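Local coordinates for brain tumor protein (Drosophila melanogaster American nodavirus, PDB 6J9R) that probably represses translation as a TRIM-family regulator, its long helical coiled-coil domain pairing two subunits into an elongated dimer, at residues B[107-110]-B[111-114]. Numbering follows the deposited sequence.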
ATOM      1  N   ALA B 107     -11.916 -29.894  66.988  1.00 81.44           N
ATOM      2  CA  ALA B 107     -10.496 -29.585  67.022  1.00 78.50           C
ATOM      3  C   ALA B 107      -9.875 -29.847  65.649  1.00 72.23           C
ATOM      4  O   ALA B 107      -9.518 -30.983  65.330  1.00 72.34           O
ATOM      5  CB  ALA B 107      -9.799 -30.411  68.090  1.00 82.02           C
ATOM      6  N   PRO B 108      -9.771 -28.788  64.825  1.00 66.80           N
ATOM      7  CA  PRO B 108      -9.240 -28.834  63.456  1.00 53.93           C
ATOM      8  C   PRO B 108      -7.801 -29.340  63.420  1.00 57.06           C
ATOM      9  O   PRO B 108      -6.913 -28.707  64.000  1.00 58.91           O
ATOM     10  CB  PRO B 108      -9.305 -27.375  63.000  1.00 48.04           C
ATOM     11  CG  PRO B 108     -10.293 -26.734  63.886  1.00 54.04           C
ATOM     12  CD  PRO B 108     -10.183 -27.426  65.202  1.00 63.18           C
ATOM     13  N   PRO B 109      -7.562 -30.456  62.725  1.00 55.08           N
ATOM     14  CA  PRO B 109      -6.199 -30.974  62.578  1.00 54.26           C
ATOM     15  C   PRO B 109      -5.288 -29.956  61.894  1.00 57.29           C
ATOM     16  O   PRO B 109      -5.777 -29.072  61.196  1.00 59.79           O
ATOM     17  CB  PRO B 109      -6.382 -32.216  61.698  1.00 49.37           C
ATOM     18  CG  PRO B 109      -7.820 -32.548  61.768  1.00 50.31           C
ATOM     19  CD  PRO B 109      -8.547 -31.262  61.989  1.00 51.32           C
ATOM     20  N   SER B 110      -3.981 -30.064  62.099  1.00 62.20           N
ATOM     21  CA  SER B 110      -3.053 -29.143  61.460  1.00 59.88           C
ATOM     22  C   SER B 110      -3.070 -29.302  59.943  1.00 54.76           C
ATOM     23  O   SER B 110      -2.869 -28.328  59.219  1.00 56.38           O
ATOM     24  CB  SER B 110      -1.635 -29.351  61.995  1.00 68.10           C
ATOM     25  OG  SER B 110      -1.171 -30.658  61.703  1.00 76.52           O
ATOM     26  N   SER B 111      -3.335 -30.515  59.461  1.00 47.43           N
ATOM     27  CA  SER B 111      -3.332 -30.765  58.026  1.00 43.02           C
ATOM     28  C   SER B 111      -4.517 -30.089  57.377  1.00 47.01           C
ATOM     29  O   SER B 111      -4.410 -29.544  56.281  1.00 52.81           O
ATOM     30  CB  SER B 111      -3.383 -32.255  57.717  1.00 45.56           C
ATOM     31  OG  SER B 111      -4.652 -32.793  58.047  1.00 50.27           O
ATOM     32  N   LEU B 112      -5.656 -30.118  58.058  1.00 45.00           N
ATOM     33  CA  LEU B 112      -6.843 -29.442  57.548  1.00 34.87           C
ATOM     34  C   LEU B 112      -6.623 -27.936  57.521  1.00 33.74           C
ATOM     35  O   LEU B 112      -6.974 -27.270  56.541  1.00 30.36           O
ATOM     36  CB  LEU B 112      -8.060 -29.786  58.401  1.00 34.98           C
ATOM     37  CG  LEU B 112      -9.358 -29.035  58.090  1.00 35.16           C
ATOM     38  CD1 LEU B 112      -9.781 -29.235  56.652  1.00 33.18           C
ATOM     39  CD2 LEU B 112     -10.472 -29.493  59.027  1.00 35.23           C
ATOM     40  N   LEU B 113      -6.001 -27.422  58.585  1.00 34.14           N
ATOM     41  CA  LEU B 113      -5.713 -26.007  58.694  1.00 33.44           C
ATOM     42  C   LEU B 113      -4.680 -25.575  57.664  1.00 32.78           C
ATOM     43  O   LEU B 113      -4.744 -24.459  57.165  1.00 35.90           O
ATOM     44  CB  LEU B 113      -5.223 -25.666  60.097  1.00 35.99           C
ATOM     45  CG  LEU B 113      -6.177 -25.745  61.276  1.00 46.21           C
ATOM     46  CD1 LEU B 113      -5.383 -25.646  62.573  1.00 49.44           C
ATOM     47  CD2 LEU B 113      -7.183 -24.628  61.187  1.00 35.97           C
ATOM     48  N   THR B 114      -3.730 -26.456  57.359  1.00 41.58           N
ATOM     49  CA  THR B 114      -2.717 -26.185  56.337  1.00 38.43           C
ATOM     50  C   THR B 114      -3.404 -26.069  54.977  1.00 42.94           C
ATOM     51  O   THR B 114      -3.111 -25.153  54.198  1.00 45.42           O
ATOM     52  CB  THR B 114      -1.635 -27.289  56.313  1.00 39.53           C
ATOM     53  OG1 THR B 114      -0.891 -27.246  57.546  1.00 43.90           O
ATOM     54  CG2 THR B 114      -0.675 -27.088  55.155  1.00 37.47           C
TER
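Pro109 and Leu113 open the helix 110-128 with its first full-turn backbone bond: Leu113 N donates to Pro109 O at 3.1 Å, with an N-H...O angle of 160°. Pro109 stands at the N-cap position. Its ring carries no polar atom that could cap the first amides of the helix, and it contributes through its carbonyl, which faces into the first turn and serves as an acceptor.

Leu113 builds on that bond. With CG anti to its carbonyl carbon (chi1 -69°), its side chain leans back toward the loop, so that CG lies 3.4 Å from Pro109 O. The CD2 methyl meets CB of the Pro108 ring at 3.9 Å. Leu112 takes a different rotation, CG anti to the backbone N (chi1 174°), and its CB approaches Pro109 CD at 3.9 Å, with CD2 beside the same ring carbon. Of the two consecutive proline rings, that of Pro108 thus meets Leu113 and that of Pro109 meets Leu112.

One residue on, Ser110 O accepts twice from Thr114. The amide N reaches it at 2.8 Å, and the hydroxyl OG1 donates at 2.8 Å from the opposite face of the carbonyl plane.

Leu112 also packs on Thr98 and Val102 of helix 30-104, whereas Pro108 and Leu113 both lie against Leu9 of the second subunit. The start of helix 110-128, with the loop before it, thus reaches both the long helix of its own chain and the partner subunit. Chemically, the contact divides its work: backbone amides and the Thr114 hydroxyl, all donating to the carbonyls of Pro109 and Ser110, secure the first turn, while the proline rings and leucine branches form an apolar surface that continues onto the long helix and the partner chain.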